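Local coordinates for cysteine desulfurase (Stenotrophomonas maltophilia, PDB 6WCI), which probably uses pyridoxal 5'-phosphate to strip sulfur from L-cysteine, passing it to a sulfur carrier and releasing L-alanine, at residues B[121-126]-B[150-155]; B[135-140]-B[160-165]; B[170-175]-B[199-204]; B[183-188]-B[213-218]. All coordinates share one frame; numbering follows the deposited sequence.

Interaction 1. Residues B[121-126]-B[150-155]; sequences VAYSWA and WQLVAQ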
loop_
_atom_site.group_PDB
_atom_site.type_symbol
_atom_site.label_atom_id
_atom_site.label_comp_id
_atom_site.label_asym_id
_atom_site.label_seq_id
_atom_site.Cartn_x
_atom_site.Cartn_y
_atom_site.Cartn_z
ATOM N N VAL B 121 -6.741 -11.501 7.276
ATOM C CA VAL B 121 -7.537 -12.606 7.807
ATOM C C VAL B 121 -6.635 -13.786 8.153
ATOM O O VAL B 121 -6.749 -14.380 9.230
ATOM C CB VAL B 121 -8.638 -13.014 6.808
ATOM C CG1 VAL B 121 -9.525 -14.099 7.419
ATOM C CG2 VAL B 121 -9.465 -11.796 6.388
ATOM N N ALA B 122 -5.733 -14.154 7.234
ATOM C CA ALA B 122 -4.888 -15.325 7.453
ATOM C C ALA B 122 -4.030 -15.168 8.698
ATOM O O ALA B 122 -3.921 -16.094 9.509
ATOM C CB ALA B 122 -4.001 -15.568 6.232
ATOM N N TYR B 123 -3.416 -13.997 8.875
ATOM C CA TYR B 123 -2.475 -13.808 9.974
ATOM C C TYR B 123 -3.165 -13.524 11.302
ATOM O O TYR B 123 -2.694 -13.981 12.351
ATOM C CB TYR B 123 -1.507 -12.675 9.647
ATOM C CG TYR B 123 -0.273 -13.098 8.867
ATOM C CD1 TYR B 123 -0.298 -13.196 7.477
ATOM C CD2 TYR B 123 0.927 -13.370 9.522
ATOM C CE1 TYR B 123 0.833 -13.567 6.763
ATOM C CE2 TYR B 123 2.061 -13.746 8.816
ATOM C CZ TYR B 123 2.013 -13.836 7.437
ATOM O OH TYR B 123 3.149 -14.206 6.739
ATOM N N SER B 124 -4.256 -12.757 11.300
ATOM C CA SER B 124 -4.843 -12.337 12.570
ATOM C C SER B 124 -6.095 -13.112 12.973
ATOM O O SER B 124 -6.449 -13.104 14.160
ATOM C CB SER B 124 -5.155 -10.834 12.551
ATOM O OG SER B 124 -3.957 -10.081 12.656
ATOM N N TRP B 125 -6.767 -13.789 12.041
ATOM C CA TRP B 125 -7.851 -14.691 12.414
ATOM C C TRP B 125 -7.382 -16.142 12.489
ATOM O O TRP B 125 -7.470 -16.769 13.551
ATOM C CB TRP B 125 -9.038 -14.591 11.444
ATOM C CG TRP B 125 -10.083 -15.606 11.791
ATOM C CD1 TRP B 125 -10.200 -16.879 11.296
ATOM C CD2 TRP B 125 -11.130 -15.452 12.749
ATOM N NE1 TRP B 125 -11.260 -17.521 11.888
ATOM C CE2 TRP B 125 -11.854 -16.665 12.777
ATOM C CE3 TRP B 125 -11.534 -14.403 13.579
ATOM C CZ2 TRP B 125 -12.957 -16.855 13.600
ATOM C CZ3 TRP B 125 -12.630 -14.596 14.403
ATOM C CH2 TRP B 125 -13.330 -15.813 14.407
ATOM N N ALA B 126 -6.870 -16.682 11.379
ATOM C CA ALA B 126 -6.608 -18.117 11.282
ATOM C C ALA B 126 -5.335 -18.513 12.023
ATOM O O ALA B 126 -5.333 -19.489 12.777
ATOM C CB ALA B 126 -6.524 -18.544 9.811
ATOM N N TRP B 150 -3.668 -19.163 2.782
ATOM C CA TRP B 150 -4.097 -20.309 3.572
ATOM C C TRP B 150 -3.043 -21.411 3.557
ATOM O O TRP B 150 -2.928 -22.170 4.525
ATOM C CB TRP B 150 -5.454 -20.804 3.072
ATOM C CG TRP B 150 -6.407 -19.664 2.890
ATOM C CD1 TRP B 150 -6.924 -19.201 1.709
ATOM C CD2 TRP B 150 -6.913 -18.796 3.918
ATOM N NE1 TRP B 150 -7.735 -18.112 1.941
ATOM C CE2 TRP B 150 -7.744 -17.842 3.286
ATOM C CE3 TRP B 150 -6.744 -18.736 5.313
ATOM C CZ2 TRP B 150 -8.415 -16.849 3.995
ATOM C CZ3 TRP B 150 -7.411 -17.750 6.018
ATOM C CH2 TRP B 150 -8.232 -16.807 5.353
ATOM N N GLN B 151 -2.231 -21.475 2.501
ATOM C CA GLN B 151 -1.107 -22.403 2.480
ATOM C C GLN B 151 -0.023 -21.999 3.470
ATOM O O GLN B 151 0.649 -22.862 4.046
ATOM C CB GLN B 151 -0.538 -22.490 1.068
ATOM C CG GLN B 151 -1.462 -23.251 0.116
ATOM C CD GLN B 151 -0.927 -23.303 -1.288
ATOM O OE1 GLN B 151 -0.425 -22.304 -1.807
ATOM N NE2 GLN B 151 -1.033 -24.468 -1.922
ATOM N N LEU B 152 0.173 -20.696 3.676
ATOM C CA LEU B 152 1.087 -20.269 4.727
ATOM C C LEU B 152 0.541 -20.637 6.108
ATOM O O LEU B 152 1.304 -21.022 6.999
ATOM C CB LEU B 152 1.349 -18.760 4.604
ATOM C CG LEU B 152 2.020 -18.314 3.299
ATOM C CD1 LEU B 152 2.149 -16.768 3.210
ATOM C CD2 LEU B 152 3.379 -18.977 3.132
ATOM N N VAL B 153 -0.776 -20.528 6.302
ATOM C CA VAL B 153 -1.383 -20.871 7.590
ATOM C C VAL B 153 -1.230 -22.364 7.881
ATOM O O VAL B 153 -0.873 -22.768 8.999
ATOM C CB VAL B 153 -2.865 -20.447 7.603
ATOM C CG1 VAL B 153 -3.624 -21.157 8.737
ATOM C CG2 VAL B 153 -3.007 -18.928 7.692
ATOM N N ALA B 154 -1.519 -23.205 6.886
ATOM C CA ALA B 154 -1.328 -24.640 7.047
ATOM C C ALA B 154 0.131 -24.966 7.347
ATOM O O ALA B 154 0.426 -25.848 8.164
ATOM C CB ALA B 154 -1.792 -25.364 5.786
ATOM N N GLN B 155 1.055 -24.243 6.708
ATOM C CA GLN B 155 2.482 -24.484 6.907
ATOM C C GLN B 155 2.917 -24.201 8.342
ATOM O O GLN B 155 3.900 -24.787 8.817
ATOM C CB GLN B 155 3.296 -23.614 5.944
ATOM C CG GLN B 155 4.801 -23.831 6.008
ATOM C CD GLN B 155 5.206 -25.137 5.377
ATOM O OE1 GLN B 155 5.328 -25.234 4.159
ATOM N NE2 GLN B 155 5.408 -26.160 6.203
#
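Trp150 pushes the benzo end of its indole against Val121, Ala122 and Ala126, in helix-helix packing on one face of the large, mainly parallel sheet of this class-V aminotransferase fold. The segments 121-126 and 150-155 run roughly the same way, their axes 9.5 Å apart at closest approach and crossing at -44°. Two alanines one turn apart, Ala122 and Ala126, make the shallow side of helix 114-126, and the bulk comes from helix 148-157. The rim atom CZ3 of Trp150 enters between them, 3.8 Å from Ala122 CA, with Ala126 CB at the ring edge near its plane. Val153 is the second bump. Its two methyls divide the same alanine pair: CG1, anti to the backbone N (chi1 163°), reaches Ala126 CB at 4.0 Å, while CG2 lies 3.8 Å from Ala122 CB. No hydrogen bond links the segments, and the indole NE1 is bound by Asn146. Leu187 CD1 lies over a face of the indole near CZ3, and Val218 lies beside CH2, so the sheet continues the apolar layer; Tyr123 OH turns to Phe269 O of the second subunit. At the far corner of the indole, Val121 CG1 meets Trp150 CH2 edge-on at 3.6 Å.

Interaction 2. Residues B[135-140]-B[160-165]; sequences VILITR and TIRVAE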
loop_
_atom_site.group_PDB
_atom_site.type_symbol
_atom_site.label_atom_id
_atom_site.label_comp_id
_atom_site.label_asym_id
_atom_site.label_seq_id
_atom_site.Cartn_x
_atom_site.Cartn_y
_atom_site.Cartn_z
ATOM N N VAL B 135 -9.472 -28.097 9.109
ATOM C CA VAL B 135 -9.493 -28.099 7.654
ATOM C C VAL B 135 -9.869 -26.715 7.172
ATOM O O VAL B 135 -10.814 -26.110 7.693
ATOM C CB VAL B 135 -10.468 -29.159 7.119
ATOM C CG1 VAL B 135 -10.629 -29.028 5.595
ATOM C CG2 VAL B 135 -9.962 -30.528 7.510
ATOM N N ILE B 136 -9.103 -26.204 6.208
ATOM C CA ILE B 136 -9.445 -25.006 5.455
ATOM C C ILE B 136 -9.967 -25.466 4.100
ATOM O O ILE B 136 -9.285 -26.201 3.374
ATOM C CB ILE B 136 -8.233 -24.078 5.282
ATOM C CG1 ILE B 136 -7.634 -23.691 6.642
ATOM C CG2 ILE B 136 -8.609 -22.833 4.462
ATOM C CD1 ILE B 136 -6.314 -22.956 6.530
ATOM N N LEU B 137 -11.176 -25.053 3.761
ATOM C CA LEU B 137 -11.815 -25.480 2.520
ATOM C C LEU B 137 -11.710 -24.329 1.526
ATOM O O LEU B 137 -12.122 -23.205 1.834
ATOM C CB LEU B 137 -13.268 -25.881 2.771
ATOM C CG LEU B 137 -14.030 -26.512 1.601
ATOM C CD1 LEU B 137 -13.366 -27.809 1.182
ATOM C CD2 LEU B 137 -15.487 -26.750 1.963
ATOM N N ILE B 138 -11.118 -24.601 0.362
ATOM C CA ILE B 138 -10.834 -23.597 -0.664
ATOM C C ILE B 138 -11.394 -24.106 -1.981
ATOM O O ILE B 138 -11.161 -25.266 -2.334
ATOM C CB ILE B 138 -9.320 -23.348 -0.814
ATOM C CG1 ILE B 138 -8.662 -23.119 0.560
ATOM C CG2 ILE B 138 -9.048 -22.214 -1.812
ATOM C CD1 ILE B 138 -7.155 -22.973 0.486
ATOM N N THR B 139 -12.099 -23.251 -2.725
ATOM C CA THR B 139 -12.697 -23.731 -3.972
ATOM C C THR B 139 -11.650 -23.845 -5.075
ATOM O O THR B 139 -10.641 -23.133 -5.089
ATOM C CB THR B 139 -13.828 -22.827 -4.467
ATOM O OG1 THR B 139 -13.307 -21.868 -5.397
ATOM C CG2 THR B 139 -14.504 -22.111 -3.325
ATOM N N ARG B 140 -11.920 -24.757 -6.012
ATOM C CA ARG B 140 -11.064 -24.992 -7.169
ATOM C C ARG B 140 -10.827 -23.738 -8.010
ATOM O O ARG B 140 -9.811 -23.660 -8.711
ATOM C CB ARG B 140 -11.703 -26.097 -8.025
ATOM C CG ARG B 140 -11.042 -26.376 -9.355
ATOM C CD ARG B 140 -9.623 -26.867 -9.176
ATOM N NE ARG B 140 -9.564 -28.113 -8.419
ATOM C CZ ARG B 140 -8.455 -28.822 -8.257
ATOM N NH1 ARG B 140 -7.320 -28.405 -8.809
ATOM N NH2 ARG B 140 -8.478 -29.937 -7.542
ATOM N N THR B 160 -4.996 -28.586 7.500
ATOM C CA THR B 160 -4.946 -29.179 6.177
ATOM C C THR B 160 -5.919 -28.448 5.265
ATOM O O THR B 160 -6.927 -27.902 5.718
ATOM C CB THR B 160 -5.260 -30.681 6.217
ATOM O OG1 THR B 160 -6.666 -30.889 6.400
ATOM C CG2 THR B 160 -4.509 -31.340 7.369
ATOM N N ILE B 161 -5.588 -28.417 3.974
ATOM C CA ILE B 161 -6.402 -27.745 2.970
ATOM C C ILE B 161 -7.162 -28.797 2.176
ATOM O O ILE B 161 -6.573 -29.783 1.714
ATOM C CB ILE B 161 -5.531 -26.878 2.050
ATOM C CG1 ILE B 161 -4.991 -25.665 2.824
ATOM C CG2 ILE B 161 -6.318 -26.446 0.822
ATOM C CD1 ILE B 161 -4.233 -24.706 1.963
ATOM N N ARG B 162 -8.465 -28.587 2.012
ATOM C CA ARG B 162 -9.323 -29.459 1.221
ATOM C C ARG B 162 -9.980 -28.625 0.131
ATOM O O ARG B 162 -10.280 -27.448 0.339
ATOM C CB ARG B 162 -10.374 -30.130 2.121
ATOM C CG ARG B 162 -11.369 -31.032 1.421
ATOM C CD ARG B 162 -12.425 -31.492 2.409
ATOM N NE ARG B 162 -11.846 -32.258 3.511
ATOM C CZ ARG B 162 -12.498 -32.550 4.633
ATOM N NH1 ARG B 162 -13.746 -32.123 4.789
ATOM N NH2 ARG B 162 -11.908 -33.259 5.598
ATOM N N VAL B 163 -10.188 -29.220 -1.044
ATOM C CA VAL B 163 -10.624 -28.471 -2.228
ATOM C C VAL B 163 -12.113 -28.682 -2.458
ATOM O O VAL B 163 -12.602 -29.815 -2.422
ATOM C CB VAL B 163 -9.825 -28.870 -3.482
ATOM C CG1 VAL B 163 -10.294 -28.041 -4.693
ATOM C CG2 VAL B 163 -8.343 -28.662 -3.264
ATOM N N ALA B 164 -12.834 -27.590 -2.704
ATOM C CA ALA B 164 -14.230 -27.653 -3.123
ATOM C C ALA B 164 -14.296 -27.624 -4.650
ATOM O O ALA B 164 -13.868 -26.649 -5.274
ATOM C CB ALA B 164 -15.020 -26.498 -2.508
ATOM N N GLU B 165 -14.840 -28.686 -5.253
ATOM C CA GLU B 165 -14.690 -28.871 -6.689
ATOM C C GLU B 165 -15.726 -28.073 -7.477
ATOM O O GLU B 165 -16.720 -27.571 -6.948
ATOM C CB GLU B 165 -14.799 -30.357 -7.071
ATOM C CG GLU B 165 -13.579 -31.222 -6.729
ATOM C CD GLU B 165 -12.231 -30.563 -7.072
ATOM O OE1 GLU B 165 -12.159 -29.719 -7.997
ATOM O OE2 GLU B 165 -11.227 -30.900 -6.401
#
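Bends at chi2 (63°) and chi3 (61°) fold Arg140 back beside Glu165, whose own chain turns at chi2 (-44°), and the two side chains lie side by side pointing the same way. In a salt bridge, the guanidinium grips the carboxylate side-on with two nitrogens, one to each oxygen. Arg140 NE bonds Glu165 OE1 at 3.1 Å, the oxygen lying somewhat out of the guanidinium plane, while NH2 bonds OE2 almost straight and in that plane; both oxygens use their syn lone pairs. This paired grip fixes the rotation of both flat groups, and Arg140 NH1 has a further partner in Pro387 O.

Upstream, the strands pair in parallel register from Val135 with Thr160 to Thr139 with Ala164. Four backbone hydrogen bonds join them in a ladder, beginning with Ile136 N to Thr160 O at 2.8 Å, and a fifth, Arg140 N to Ala164 O, carries it past the strand end. On one face Ile138 CD1 rests 3.6 Å from Ile161 CG2, and Phe281 of the second subunit packs against both residues. On the other, Val135 CG1 sits 4.0 Å above the centre of the Arg162 guanidinium, whose NH1 bonds Thr182 OG1, while Leu137 CD1 touches Arg162 O at 3.2 Å. With helix 148-157 linking the strands, this is a classic beta-alpha-beta crossover at the margin of the seven-stranded sheet of the PLP-dependent aminotransferase fold.

Interaction 3. Residues B[170-175]-B[199-204]; sequences GALDLD and TVNPVR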
loop_
_atom_site.group_PDB
_atom_site.type_symbol
_atom_site.label_atom_id
_atom_site.label_comp_id
_atom_site.label_asym_id
_atom_site.label_seq_id
_atom_site.Cartn_x
_atom_site.Cartn_y
_atom_site.Cartn_z
ATOM N N GLY B 170 -17.982 -24.687 -15.105
ATOM C CA GLY B 170 -17.393 -23.619 -14.321
ATOM C C GLY B 170 -18.168 -23.227 -13.083
ATOM O O GLY B 170 -17.792 -22.257 -12.417
ATOM N N ALA B 171 -19.249 -23.928 -12.771
ATOM C CA ALA B 171 -20.049 -23.636 -11.597
ATOM C C ALA B 171 -19.520 -24.423 -10.411
ATOM O O ALA B 171 -18.948 -25.506 -10.563
ATOM C CB ALA B 171 -21.520 -23.983 -11.838
ATOM N N LEU B 172 -19.723 -23.866 -9.221
ATOM C CA LEU B 172 -19.311 -24.524 -7.987
ATOM C C LEU B 172 -20.257 -25.684 -7.670
ATOM O O LEU B 172 -21.470 -25.489 -7.549
ATOM C CB LEU B 172 -19.290 -23.490 -6.857
ATOM C CG LEU B 172 -18.674 -23.796 -5.490
ATOM C CD1 LEU B 172 -17.160 -23.955 -5.574
ATOM C CD2 LEU B 172 -19.054 -22.688 -4.529
ATOM N N ASP B 173 -19.711 -26.894 -7.541
ATOM C CA ASP B 173 -20.527 -28.077 -7.267
ATOM C C ASP B 173 -21.070 -28.032 -5.843
ATOM O O ASP B 173 -20.399 -28.481 -4.910
ATOM C CB ASP B 173 -19.706 -29.350 -7.499
ATOM C CG ASP B 173 -20.534 -30.635 -7.384
ATOM O OD1 ASP B 173 -21.704 -30.588 -6.945
ATOM O OD2 ASP B 173 -19.999 -31.707 -7.736
ATOM N N LEU B 174 -22.292 -27.521 -5.672
ATOM C CA LEU B 174 -22.846 -27.331 -4.333
ATOM C C LEU B 174 -23.100 -28.651 -3.614
ATOM O O LEU B 174 -22.976 -28.713 -2.382
ATOM C CB LEU B 174 -24.141 -26.522 -4.405
ATOM C CG LEU B 174 -24.006 -25.144 -5.049
ATOM C CD1 LEU B 174 -25.326 -24.384 -4.988
ATOM C CD2 LEU B 174 -22.880 -24.358 -4.392
ATOM N N ASP B 175 -23.473 -29.704 -4.349
ATOM C CA ASP B 175 -23.582 -31.024 -3.741
ATOM C C ASP B 175 -22.284 -31.405 -3.049
ATOM O O ASP B 175 -22.275 -31.749 -1.862
ATOM C CB ASP B 175 -23.943 -32.072 -4.799
ATOM C CG ASP B 175 -25.433 -32.202 -5.007
ATOM O OD1 ASP B 175 -26.196 -31.576 -4.243
ATOM O OD2 ASP B 175 -25.838 -32.931 -5.934
ATOM N N THR B 199 -17.773 -16.856 -13.404
ATOM C CA THR B 199 -18.888 -17.408 -12.649
ATOM C C THR B 199 -19.242 -16.517 -11.466
ATOM O O THR B 199 -18.366 -16.000 -10.772
ATOM C CB THR B 199 -18.541 -18.819 -12.151
ATOM O OG1 THR B 199 -18.365 -19.706 -13.267
ATOM C CG2 THR B 199 -19.640 -19.361 -11.261
ATOM N N VAL B 200 -20.537 -16.307 -11.263
ATOM C CA VAL B 200 -21.047 -15.651 -10.067
ATOM C C VAL B 200 -21.515 -16.739 -9.110
ATOM O O VAL B 200 -22.428 -17.507 -9.433
ATOM C CB VAL B 200 -22.191 -14.680 -10.399
ATOM C CG1 VAL B 200 -22.739 -14.075 -9.112
ATOM C CG2 VAL B 200 -21.717 -13.585 -11.378
ATOM N N ASN B 201 -20.884 -16.811 -7.928
ATOM C CA ASN B 201 -21.278 -17.866 -7.011
ATOM C C ASN B 201 -22.407 -17.397 -6.098
ATOM O O ASN B 201 -22.494 -16.214 -5.769
ATOM C CB ASN B 201 -20.084 -18.314 -6.164
ATOM C CG ASN B 201 -19.104 -19.169 -6.943
ATOM O OD1 ASN B 201 -19.486 -19.871 -7.894
ATOM N ND2 ASN B 201 -17.835 -19.118 -6.554
ATOM N N PRO B 202 -23.298 -18.298 -5.682
ATOM C CA PRO B 202 -24.335 -17.914 -4.713
ATOM C C PRO B 202 -23.771 -17.756 -3.310
ATOM O O PRO B 202 -24.004 -18.595 -2.437
ATOM C CB PRO B 202 -25.341 -19.071 -4.797
ATOM C CG PRO B 202 -24.538 -20.236 -5.284
ATOM C CD PRO B 202 -23.467 -19.678 -6.176
ATOM N N VAL B 203 -23.035 -16.668 -3.076
ATOM C CA VAL B 203 -22.343 -16.528 -1.802
ATOM C C VAL B 203 -23.335 -16.449 -0.647
ATOM O O VAL B 203 -23.055 -16.944 0.452
ATOM C CB VAL B 203 -21.392 -15.311 -1.842
ATOM C CG1 VAL B 203 -20.245 -15.578 -2.803
ATOM C CG2 VAL B 203 -22.135 -14.056 -2.242
ATOM N N ARG B 204 -24.512 -15.856 -0.872
ATOM C CA ARG B 204 -25.499 -15.752 0.199
ATOM C C ARG B 204 -25.945 -17.131 0.674
ATOM O O ARG B 204 -25.915 -17.427 1.877
ATOM C CB ARG B 204 -26.688 -14.924 -0.276
ATOM C CG ARG B 204 -27.673 -14.530 0.806
ATOM C CD ARG B 204 -28.958 -14.023 0.159
ATOM N NE ARG B 204 -29.339 -12.703 0.651
ATOM C CZ ARG B 204 -30.327 -12.480 1.510
ATOM N NH1 ARG B 204 -31.049 -13.490 1.975
ATOM N NH2 ARG B 204 -30.598 -11.242 1.903
HETATM O O HOH W 1 -20.997 -21.407 -9.138
#
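Thr199 OG1 donates a hydrogen bond to Gly170 O at 2.7 Å, the one direct polar link between these two loops. The hydroxyl comes in from above the carbonyl plane, 58° out of it, and the C=O...O angle is 120°. It is placed there by a chi1 of -64°, which sets OG1 anti to the carbonyl carbon of Thr199. One step further on, a water bridges the two segments: it accepts from Leu172 N at 2.8 Å and donates to Asn201 OD1. The same OD1 lies 3.8 Å from Leu172 CB, and at the other end of the amide ND2 is held by Thr191 O, which fixes which way the group faces. Farther out, Leu174 CD1 meets the ring of Pro202 at CG, 4.2 Å away, a light apolar touch near the surface.

Local backbone features flank these groups: Gly170 has a positive phi, and Pro202 is the centre of an inverse gamma turn. Asp173 and Pro202 occupy the N-cap positions of helices 174-180 and 203-212. The contact therefore joins the loop following strand 160-164 to the loop following strand 185-191, just where each loop enters its helix.

Interaction 4. Residues B[183-188]-B[213-218]; sequences PEVKLL and RGIITV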
loop_
_atom_site.group_PDB
_atom_site.type_symbol
_atom_site.label_atom_id
_atom_site.label_comp_id
_atom_site.label_asym_id
_atom_site.label_seq_id
_atom_site.Cartn_x
_atom_site.Cartn_y
_atom_site.Cartn_z
ATOM N N PRO B 183 -17.539 -31.316 10.200
ATOM C CA PRO B 183 -17.228 -30.554 11.422
ATOM C C PRO B 183 -15.778 -30.122 11.559
ATOM O O PRO B 183 -15.515 -29.146 12.276
ATOM C CB PRO B 183 -17.629 -31.517 12.547
ATOM C CG PRO B 183 -18.723 -32.317 11.945
ATOM C CD PRO B 183 -18.341 -32.518 10.508
ATOM N N GLU B 184 -14.826 -30.803 10.920
ATOM C CA GLU B 184 -13.431 -30.403 11.066
ATOM C C GLU B 184 -13.070 -29.182 10.232
ATOM O O GLU B 184 -11.986 -28.608 10.421
ATOM C CB GLU B 184 -12.505 -31.570 10.716
ATOM C CG GLU B 184 -12.717 -32.145 9.340
ATOM C CD GLU B 184 -13.707 -33.294 9.327
ATOM O OE1 GLU B 184 -14.383 -33.535 10.353
ATOM O OE2 GLU B 184 -13.804 -33.954 8.275
ATOM N N VAL B 185 -13.952 -28.761 9.331
ATOM C CA VAL B 185 -13.717 -27.575 8.522
ATOM C C VAL B 185 -14.019 -26.344 9.364
ATOM O O VAL B 185 -15.122 -26.205 9.904
ATOM C CB VAL B 185 -14.581 -27.587 7.253
ATOM C CG1 VAL B 185 -14.243 -26.393 6.414
ATOM C CG2 VAL B 185 -14.388 -28.885 6.473
ATOM N N LYS B 186 -13.049 -25.435 9.459
ATOM C CA LYS B 186 -13.233 -24.215 10.225
ATOM C C LYS B 186 -13.300 -22.956 9.372
ATOM O O LYS B 186 -13.726 -21.912 9.887
ATOM C CB LYS B 186 -12.110 -24.072 11.266
ATOM C CG LYS B 186 -11.929 -25.292 12.166
ATOM C CD LYS B 186 -13.200 -25.589 12.945
ATOM C CE LYS B 186 -13.026 -26.800 13.838
ATOM N NZ LYS B 186 -14.330 -27.290 14.388
ATOM N N LEU B 187 -12.902 -23.017 8.096
ATOM C CA LEU B 187 -12.862 -21.833 7.248
ATOM C C LEU B 187 -13.064 -22.225 5.786
ATOM O O LEU B 187 -12.583 -23.274 5.339
ATOM C CB LEU B 187 -11.531 -21.065 7.405
ATOM C CG LEU B 187 -11.436 -19.670 6.768
ATOM C CD1 LEU B 187 -10.602 -18.692 7.636
ATOM C CD2 LEU B 187 -10.891 -19.683 5.334
ATOM N N LEU B 188 -13.771 -21.369 5.049
ATOM C CA LEU B 188 -14.068 -21.576 3.630
ATOM C C LEU B 188 -13.643 -20.344 2.850
ATOM O O LEU B 188 -14.112 -19.237 3.134
ATOM C CB LEU B 188 -15.557 -21.846 3.400
ATOM C CG LEU B 188 -16.060 -21.795 1.953
ATOM C CD1 LEU B 188 -15.455 -22.905 1.109
ATOM C CD2 LEU B 188 -17.570 -21.861 1.931
ATOM N N ARG B 213 -22.908 -24.489 10.000
ATOM C CA ARG B 213 -21.956 -25.512 10.407
ATOM C C ARG B 213 -20.769 -24.940 11.180
ATOM O O ARG B 213 -19.775 -25.643 11.387
ATOM C CB ARG B 213 -21.465 -26.275 9.179
ATOM C CG ARG B 213 -22.577 -26.598 8.207
ATOM C CD ARG B 213 -22.129 -27.572 7.147
ATOM N NE ARG B 213 -23.185 -27.816 6.176
ATOM C CZ ARG B 213 -23.360 -28.972 5.547
ATOM N NH1 ARG B 213 -22.557 -29.999 5.801
ATOM N NH2 ARG B 213 -24.353 -29.106 4.681
ATOM N N GLY B 214 -20.851 -23.688 11.617
ATOM C CA GLY B 214 -19.727 -23.083 12.312
ATOM C C GLY B 214 -18.494 -22.916 11.451
ATOM O O GLY B 214 -17.372 -23.107 11.936
ATOM N N ILE B 215 -18.670 -22.558 10.184
ATOM C CA ILE B 215 -17.555 -22.427 9.253
ATOM C C ILE B 215 -17.405 -20.959 8.872
ATOM O O ILE B 215 -18.334 -20.348 8.323
ATOM C CB ILE B 215 -17.751 -23.313 8.015
ATOM C CG1 ILE B 215 -17.744 -24.789 8.423
ATOM C CG2 ILE B 215 -16.676 -23.018 6.977
ATOM C CD1 ILE B 215 -18.073 -25.747 7.295
ATOM N N ILE B 216 -16.234 -20.392 9.166
ATOM C CA ILE B 216 -15.950 -19.010 8.797
ATOM C C ILE B 216 -15.822 -18.893 7.283
ATOM O O ILE B 216 -15.194 -19.734 6.626
ATOM C CB ILE B 216 -14.667 -18.523 9.490
ATOM C CG1 ILE B 216 -14.850 -18.484 11.017
ATOM C CG2 ILE B 216 -14.246 -17.170 8.922
ATOM C CD1 ILE B 216 -16.018 -17.623 11.484
ATOM N N THR B 217 -16.400 -17.838 6.718
ATOM C CA THR B 217 -16.321 -17.596 5.281
ATOM C C THR B 217 -15.498 -16.349 4.992
ATOM O O THR B 217 -15.776 -15.275 5.537
ATOM C CB THR B 217 -17.707 -17.453 4.656
ATOM O OG1 THR B 217 -18.496 -16.520 5.406
ATOM C CG2 THR B 217 -18.407 -18.790 4.617
ATOM N N VAL B 218 -14.498 -16.503 4.122
ATOM C CA VAL B 218 -13.730 -15.397 3.560
ATOM C C VAL B 218 -14.086 -15.288 2.077
ATOM O O VAL B 218 -13.741 -16.166 1.273
ATOM C CB VAL B 218 -12.221 -15.600 3.761
ATOM C CG1 VAL B 218 -11.462 -14.409 3.222
ATOM C CG2 VAL B 218 -11.905 -15.822 5.251
HETATM O O HOH W 2 -14.910 -21.993 12.299
#
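Val185 meets Ile215 at the start of this pairing, its CB 3.9 Å from Ile215 CD1, while Ile215 CG1 closes to 3.3 Å on Val185 O.

The side chain of Lys186 folds back, and its NZ bonds Pro183 O. Its backbone O serves two partners. Ile216 N bonds Lys186 O at 3.0 Å from above the carbonyl plane, and a water donates to it and to Gly214 O, bridging the two backbones beside the first direct bond of the ladder. Gly214, with positive phi, is the C' residue of the Schellman motif that ends helix 203-212, and the chain passes from there into strand 216-220.

Leu187 pairs with Ile216 in parallel. Its CG is anti to the backbone N (chi1 -169°), and beyond it Leu187 CD1 contacts Val218 CG2 at 4.0 Å and Ile216 CG2 at 4.2 Å, on the face covered by Trp125 of helix 114-126. Leu188 turns to the other face with Thr217. Leu188 N makes a short bond of 2.7 Å to Ile216 O, and Leu188 O receives Val218 N nearly straight, at an N-H...O angle of 170°. The CB of Leu188 packs on Ile215 CG2, and Ile206 of helix 203-212 adjoins its side chain.

Strands 185-191 and 216-220, joined through helix 203-212, form another parallel beta-alpha-beta unit. Backbone bonds and the water hold the main chains together, while aliphatic branches line both faces; the cohesion is thus polar within the sheet and hydrophobic above and below it.

In the fold
Interactions 2 and 4 belong to one seven-stranded sheet. Strands 135-139 and 185-191 are neighbours in it, giving the order 216-220, 185-191, 135-139, 160-164, and the two centres lie 11 Å apart. Interaction 1, its centre 14 Å from each of theirs, lays helices 114-126 and 148-157 against one side of these strands. The centre of interaction 3 lies 14 Å from that of interaction 2, which it touches through Thr139, Glu165, Leu172 and Asp173, but it stays about 7 Å from interaction 4 at the nearest atoms. Along the chain, interactions 1 and 2 interleave, as do 3 and 4. Two successive interleaved blocks thus build part of the large PLP-binding fold, with interactions 1 and 2 also reaching the second subunit.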